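Local coordinates for putative citrate lyase, alfa subunit (Streptococcus mutans, PDB 2HJ0), which is probably a member of the citrate lyase alpha-subunit family, an alpha/beta protein built around two mixed, largely parallel beta-sheets, at residues Ala197-Asp208 with Asp224-Gly235. Numbering follows the deposited sequence.
Sequences AKYADQVVIVTD and DVDYIVVVDAIG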
ATOM      1  N   ALA A 197      -3.912  -4.390  -8.771  1.00 13.81           N
ATOM      2  CA  ALA A 197      -2.717  -5.114  -8.372  1.00 13.88           C
ATOM      3  C   ALA A 197      -2.741  -5.541  -6.928  1.00 13.64           C
ATOM      4  O   ALA A 197      -1.952  -6.382  -6.510  1.00 15.01           O
ATOM      5  CB  ALA A 197      -1.490  -4.265  -8.632  1.00 15.06           C
ATOM      6  N   LYS A 198      -3.648  -4.962  -6.163  1.00 13.33           N
ATOM      7  CA  LYS A 198      -3.748  -5.279  -4.750  1.00 14.42           C
ATOM      8  C   LYS A 198      -4.685  -6.456  -4.464  1.00 14.36           C
ATOM      9  O   LYS A 198      -4.457  -7.221  -3.535  1.00 14.37           O
ATOM     10  CB  LYS A 198      -4.205  -4.021  -4.020  1.00 14.91           C
ATOM     11  CG  LYS A 198      -4.369  -4.134  -2.529  1.00 19.05           C
ATOM     12  CD  LYS A 198      -4.620  -2.738  -1.931  1.00 23.47           C
ATOM     13  CE  LYS A 198      -3.475  -1.756  -2.300  1.00 25.46           C
ATOM     14  NZ  LYS A 198      -3.643  -0.349  -1.801  1.00 25.41           N
ATOM     15  N   TYR A 199      -5.719  -6.622  -5.279  1.00 13.82           N
ATOM     16  CA  TYR A 199      -6.660  -7.704  -5.058  1.00 14.75           C
ATOM     17  C   TYR A 199      -6.660  -8.835  -6.084  1.00 14.23           C
ATOM     18  O   TYR A 199      -7.217  -9.897  -5.834  1.00 14.72           O
ATOM     19  CB  TYR A 199      -8.060  -7.123  -4.954  1.00 14.91           C
ATOM     20  CG  TYR A 199      -8.247  -6.296  -3.726  1.00 15.43           C
ATOM     21  CD1 TYR A 199      -8.436  -6.897  -2.475  1.00 17.59           C
ATOM     22  CD2 TYR A 199      -8.221  -4.908  -3.799  1.00 16.32           C
ATOM     23  CE1 TYR A 199      -8.594  -6.119  -1.319  1.00 19.56           C
ATOM     24  CE2 TYR A 199      -8.373  -4.121  -2.664  1.00 18.03           C
ATOM     25  CZ  TYR A 199      -8.560  -4.726  -1.426  1.00 19.22           C
ATOM     26  OH  TYR A 199      -8.711  -3.946  -0.303  1.00 19.22           O
ATOM     27  N   ALA A 200      -6.049  -8.605  -7.238  1.00 13.00           N
ATOM     28  CA  ALA A 200      -6.006  -9.614  -8.287  1.00 13.16           C
ATOM     29  C   ALA A 200      -5.111 -10.782  -7.883  1.00 13.14           C
ATOM     30  O   ALA A 200      -4.158 -10.614  -7.111  1.00 13.31           O
ATOM     31  CB  ALA A 200      -5.498  -8.990  -9.595  1.00 10.82           C
ATOM     32  N   ASP A 201      -5.423 -11.970  -8.397  1.00 13.25           N
ATOM     33  CA  ASP A 201      -4.616 -13.141  -8.085  1.00 14.70           C
ATOM     34  C   ASP A 201      -3.252 -13.044  -8.754  1.00 13.96           C
ATOM     35  O   ASP A 201      -2.217 -13.188  -8.107  1.00 13.12           O
ATOM     36  CB  ASP A 201      -5.326 -14.418  -8.525  1.00 15.28           C
ATOM     37  CG  ASP A 201      -6.362 -14.866  -7.525  1.00 17.65           C
ATOM     38  OD1 ASP A 201      -6.331 -14.378  -6.371  1.00 16.83           O
ATOM     39  OD2 ASP A 201      -7.208 -15.717  -7.882  1.00 21.04           O
ATOM     40  N   GLN A 202      -3.268 -12.808 -10.056  1.00 12.90           N
ATOM     41  CA  GLN A 202      -2.047 -12.654 -10.804  1.00 12.57           C
ATOM     42  C   GLN A 202      -2.045 -11.292 -11.494  1.00 12.10           C
ATOM     43  O   GLN A 202      -3.053 -10.866 -12.079  1.00 11.14           O
ATOM     44  CB  GLN A 202      -1.902 -13.782 -11.819  1.00 13.41           C
ATOM     45  CG  GLN A 202      -1.196 -14.969 -11.245  1.00 13.52           C
ATOM     46  CD  GLN A 202      -0.779 -15.931 -12.295  1.00 15.49           C
ATOM     47  OE1 GLN A 202      -1.612 -16.529 -12.965  1.00 18.50           O
ATOM     48  NE2 GLN A 202       0.523 -16.094 -12.460  1.00 19.19           N
ATOM     49  N   VAL A 203      -0.907 -10.611 -11.399  1.00  9.86           N
ATOM     50  CA  VAL A 203      -0.733  -9.291 -11.990  1.00  8.71           C
ATOM     51  C   VAL A 203       0.393  -9.292 -13.015  1.00  7.99           C
ATOM     52  O   VAL A 203       1.508  -9.728 -12.732  1.00  8.62           O
ATOM     53  CB  VAL A 203      -0.424  -8.229 -10.883  1.00  9.63           C
ATOM     54  CG1 VAL A 203       0.037  -6.913 -11.503  1.00  8.32           C
ATOM     55  CG2 VAL A 203      -1.669  -7.999 -10.022  1.00  7.94           C
ATOM     56  N   VAL A 204       0.082  -8.808 -14.211  1.00  7.10           N
ATOM     57  CA  VAL A 204       1.053  -8.712 -15.297  1.00  6.02           C
ATOM     58  C   VAL A 204       1.170  -7.236 -15.666  1.00  5.86           C
ATOM     59  O   VAL A 204       0.221  -6.676 -16.207  1.00  5.89           O
ATOM     60  CB  VAL A 204       0.567  -9.469 -16.552  1.00  5.07           C
ATOM     61  CG1 VAL A 204       1.464  -9.146 -17.737  1.00  6.37           C
ATOM     62  CG2 VAL A 204       0.575 -10.945 -16.302  1.00  7.58           C
ATOM     63  N   ILE A 205       2.293  -6.589 -15.364  1.00  5.31           N
ATOM     64  CA  ILE A 205       2.401  -5.187 -15.752  1.00  6.41           C
ATOM     65  C   ILE A 205       3.145  -5.136 -17.092  1.00  7.37           C
ATOM     66  O   ILE A 205       4.148  -5.832 -17.282  1.00  7.57           O
ATOM     67  CB  ILE A 205       3.139  -4.274 -14.674  1.00  7.56           C
ATOM     68  CG1 ILE A 205       4.643  -4.464 -14.749  1.00  5.72           C
ATOM     69  CG2 ILE A 205       2.645  -4.548 -13.261  1.00  6.78           C
ATOM     70  CD1 ILE A 205       5.277  -3.398 -15.553  1.00  2.39           C
ATOM     71  N   VAL A 206       2.623  -4.342 -18.027  1.00  8.17           N
ATOM     72  CA  VAL A 206       3.204  -4.188 -19.364  1.00  7.87           C
ATOM     73  C   VAL A 206       3.827  -2.800 -19.427  1.00  8.92           C
ATOM     74  O   VAL A 206       3.119  -1.780 -19.430  1.00  8.26           O
ATOM     75  CB  VAL A 206       2.110  -4.289 -20.460  1.00  7.10           C
ATOM     76  CG1 VAL A 206       2.749  -4.349 -21.850  1.00  4.62           C
ATOM     77  CG2 VAL A 206       1.236  -5.485 -20.191  1.00  2.85           C
ATOM     78  N   THR A 207       5.150  -2.753 -19.464  1.00  9.32           N
ATOM     79  CA  THR A 207       5.807  -1.465 -19.492  1.00 12.08           C
ATOM     80  C   THR A 207       6.338  -1.095 -20.845  1.00 14.66           C
ATOM     81  O   THR A 207       6.576  -1.937 -21.719  1.00 17.09           O
ATOM     82  CB  THR A 207       6.970  -1.373 -18.490  1.00 11.30           C
ATOM     83  OG1 THR A 207       7.389  -0.003 -18.362  1.00 12.14           O
ATOM     84  CG2 THR A 207       8.129  -2.220 -18.954  1.00  9.11           C
ATOM     85  N   ASP A 208       6.552   0.197 -20.988  1.00 16.55           N
ATOM     86  CA  ASP A 208       7.029   0.766 -22.219  1.00 17.79           C
ATOM     87  C   ASP A 208       8.502   1.074 -22.088  1.00 17.48           C
ATOM     88  O   ASP A 208       9.213   1.201 -23.086  1.00 17.78           O
ATOM     89  CB  ASP A 208       6.253   2.047 -22.479  1.00 21.92           C
ATOM     90  CG  ASP A 208       6.098   2.318 -23.915  1.00 25.52           C
ATOM     91  OD1 ASP A 208       5.247   3.179 -24.257  1.00 26.72           O
ATOM     92  OD2 ASP A 208       6.841   1.657 -24.690  1.00 28.62           O
ATOM     93  N   ASP A 224       3.235  -7.114  -5.532  1.00  9.63           N
ATOM     94  CA  ASP A 224       1.900  -7.275  -6.104  1.00  9.76           C
ATOM     95  C   ASP A 224       1.984  -7.721  -7.556  1.00 10.36           C
ATOM     96  O   ASP A 224       0.964  -7.994  -8.172  1.00 11.53           O
ATOM     97  CB  ASP A 224       1.122  -5.958  -6.058  1.00  8.73           C
ATOM     98  CG  ASP A 224       0.664  -5.590  -4.661  1.00 10.39           C
ATOM     99  OD1 ASP A 224       0.743  -6.455  -3.753  1.00 11.66           O
ATOM    100  OD2 ASP A 224       0.207  -4.428  -4.469  1.00  9.43           O
ATOM    101  N   VAL A 225       3.195  -7.809  -8.092  1.00  9.76           N
ATOM    102  CA  VAL A 225       3.364  -8.154  -9.495  1.00  9.17           C
ATOM    103  C   VAL A 225       3.897  -9.561  -9.728  1.00  9.42           C
ATOM    104  O   VAL A 225       4.744 -10.035  -8.987  1.00 10.72           O
ATOM    105  CB  VAL A 225       4.298  -7.113 -10.157  1.00  7.97           C
ATOM    106  CG1 VAL A 225       4.455  -7.392 -11.629  1.00  7.91           C
ATOM    107  CG2 VAL A 225       3.733  -5.711  -9.919  1.00  5.08           C
ATOM    108  N   ASP A 226       3.402 -10.238 -10.757  1.00  9.05           N
ATOM    109  CA  ASP A 226       3.876 -11.580 -11.033  1.00  9.82           C
ATOM    110  C   ASP A 226       4.807 -11.603 -12.229  1.00  9.32           C
ATOM    111  O   ASP A 226       5.852 -12.249 -12.202  1.00  9.27           O
ATOM    112  CB  ASP A 226       2.692 -12.534 -11.267  1.00 11.29           C
ATOM    113  CG  ASP A 226       1.848 -12.726 -10.016  1.00 13.08           C
ATOM    114  OD1 ASP A 226       2.267 -13.487  -9.113  1.00 13.98           O
ATOM    115  OD2 ASP A 226       0.771 -12.096  -9.930  1.00 13.92           O
ATOM    116  N   TYR A 227       4.435 -10.877 -13.274  1.00  9.17           N
ATOM    117  CA  TYR A 227       5.236 -10.858 -14.491  1.00  9.96           C
ATOM    118  C   TYR A 227       5.339  -9.467 -15.099  1.00  9.68           C
ATOM    119  O   TYR A 227       4.439  -8.631 -14.945  1.00  9.53           O
ATOM    120  CB  TYR A 227       4.626 -11.819 -15.516  1.00  9.06           C
ATOM    121  CG  TYR A 227       4.640 -13.268 -15.089  1.00  9.75           C
ATOM    122  CD1 TYR A 227       5.839 -13.957 -14.959  1.00 11.36           C
ATOM    123  CD2 TYR A 227       3.456 -13.960 -14.836  1.00 11.67           C
ATOM    124  CE1 TYR A 227       5.866 -15.309 -14.590  1.00 12.06           C
ATOM    125  CE2 TYR A 227       3.471 -15.323 -14.462  1.00 12.87           C
ATOM    126  CZ  TYR A 227       4.688 -15.985 -14.347  1.00 12.49           C
ATOM    127  OH  TYR A 227       4.739 -17.314 -14.009  1.00 13.51           O
ATOM    128  N   ILE A 228       6.453  -9.225 -15.777  1.00  8.72           N
ATOM    129  CA  ILE A 228       6.675  -7.954 -16.429  1.00  8.76           C
ATOM    130  C   ILE A 228       7.007  -8.214 -17.882  1.00 10.34           C
ATOM    131  O   ILE A 228       7.836  -9.065 -18.195  1.00 10.84           O
ATOM    132  CB  ILE A 228       7.836  -7.173 -15.812  1.00  8.08           C
ATOM    133  CG1 ILE A 228       7.554  -6.876 -14.341  1.00  8.57           C
ATOM    134  CG2 ILE A 228       8.027  -5.879 -16.565  1.00  7.31           C
ATOM    135  CD1 ILE A 228       7.832  -8.030 -13.410  1.00  9.03           C
ATOM    136  N   VAL A 229       6.338  -7.498 -18.772  1.00 10.35           N
ATOM    137  CA  VAL A 229       6.591  -7.658 -20.185  1.00 11.58           C
ATOM    138  C   VAL A 229       6.871  -6.295 -20.776  1.00 12.13           C
ATOM    139  O   VAL A 229       6.153  -5.329 -20.515  1.00 14.75           O
ATOM    140  CB  VAL A 229       5.390  -8.294 -20.902  1.00 12.14           C
ATOM    141  CG1 VAL A 229       4.134  -7.543 -20.544  1.00 14.93           C
ATOM    142  CG2 VAL A 229       5.605  -8.268 -22.406  1.00 11.58           C
ATOM    143  N   VAL A 230       7.924  -6.218 -21.572  1.00 12.49           N
ATOM    144  CA  VAL A 230       8.301  -4.973 -22.208  1.00 13.23           C
ATOM    145  C   VAL A 230       7.826  -4.938 -23.653  1.00 13.56           C
ATOM    146  O   VAL A 230       7.968  -5.918 -24.366  1.00 12.93           O
ATOM    147  CB  VAL A 230       9.823  -4.814 -22.194  1.00 12.64           C
ATOM    148  CG1 VAL A 230      10.213  -3.609 -23.021  1.00 13.19           C
ATOM    149  CG2 VAL A 230      10.320  -4.659 -20.762  1.00 11.14           C
ATOM    150  N   VAL A 231       7.265  -3.813 -24.080  1.00 16.15           N
ATOM    151  CA  VAL A 231       6.803  -3.672 -25.463  1.00 18.15           C
ATOM    152  C   VAL A 231       7.285  -2.345 -26.047  1.00 19.85           C
ATOM    153  O   VAL A 231       7.750  -1.472 -25.314  1.00 20.44           O
ATOM    154  CB  VAL A 231       5.265  -3.726 -25.562  1.00 17.06           C
ATOM    155  CG1 VAL A 231       4.782  -5.122 -25.224  1.00 16.56           C
ATOM    156  CG2 VAL A 231       4.641  -2.697 -24.623  1.00 15.87           C
ATOM    157  N   ASP A 232       7.168  -2.186 -27.363  1.00 21.58           N
ATOM    158  CA  ASP A 232       7.613  -0.957 -28.012  1.00 23.05           C
ATOM    159  C   ASP A 232       6.839   0.276 -27.542  1.00 21.98           C
ATOM    160  O   ASP A 232       7.427   1.346 -27.371  1.00 21.99           O
ATOM    161  CB  ASP A 232       7.517  -1.092 -29.541  1.00 26.38           C
ATOM    162  CG  ASP A 232       8.132   0.102 -30.275  1.00 32.10           C
ATOM    163  OD1 ASP A 232       9.352   0.364 -30.084  1.00 35.34           O
ATOM    164  OD2 ASP A 232       7.398   0.780 -31.041  1.00 32.68           O
ATOM    165  N   ALA A 233       5.532   0.125 -27.321  1.00 21.31           N
ATOM    166  CA  ALA A 233       4.688   1.238 -26.869  1.00 21.47           C
ATOM    167  C   ALA A 233       3.412   0.773 -26.197  1.00 20.95           C
ATOM    168  O   ALA A 233       2.693  -0.055 -26.741  1.00 21.36           O
ATOM    169  CB  ALA A 233       4.329   2.140 -28.042  1.00 20.64           C
ATOM    170  N   ILE A 234       3.118   1.319 -25.026  1.00 21.31           N
ATOM    171  CA  ILE A 234       1.910   0.931 -24.319  1.00 22.44           C
ATOM    172  C   ILE A 234       0.821   1.946 -24.565  1.00 24.19           C
ATOM    173  O   ILE A 234      -0.360   1.665 -24.376  1.00 25.27           O
ATOM    174  CB  ILE A 234       2.157   0.832 -22.826  1.00 21.46           C
ATOM    175  CG1 ILE A 234       2.604   2.189 -22.294  1.00 21.54           C
ATOM    176  CG2 ILE A 234       3.223  -0.207 -22.557  1.00 22.22           C
ATOM    177  CD1 ILE A 234       2.955   2.171 -20.841  1.00 21.80           C
ATOM    178  N   GLY A 235       1.220   3.131 -24.997  1.00 27.07           N
ATOM    179  CA  GLY A 235       0.243   4.167 -25.268  1.00 31.95           C
ATOM    180  C   GLY A 235       0.686   5.085 -26.385  1.00 35.09           C
ATOM    181  O   GLY A 235       1.863   5.135 -26.727  1.00 34.81           O
TER
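Val204, Ile205, Val206 and Thr207 pair in parallel with Tyr227, Ile228, Val229 and Val230, joining neighbouring strands near one edge of a large, mostly parallel alpha/beta sheet. The axes of strands 202-207 and 227-230 come within 4.8 Å, inclined at 22°. Packing is tight on the face of Val204, Val206 and Val229: Val229 CG1, held between its own backbone N and carbonyl carbon (chi1 51°), reaches Val206 CG2 at 3.6 Å, and Ile52 of helix 52-58 covers the pair. On the other face Ile205 and Ile228 lie side by side, CG1 to CG1 at 3.8 Å, against Ser172. The loose, solvent side is limited to the exposed Lys198 and Asp232: Lys198 and Asp224 carry opposite charges but stay apart, NZ to OD2 6.2 Å, and Asp232 has its CB directed away from 197-208. Three bonds hold the Val203 backbone: its N gives a 2.7 Å bond to Asp226 OD2, while its O accepts from both Asp226 N and Tyr227 N. Lys360 of the second subunit forms a salt bridge with that same Asp226 OD2. Past the last strand pair, Asp208 OD1, also bonded to Thr185, accepts from Ile234 N at 2.9 Å, the donor standing above the carboxylate plane.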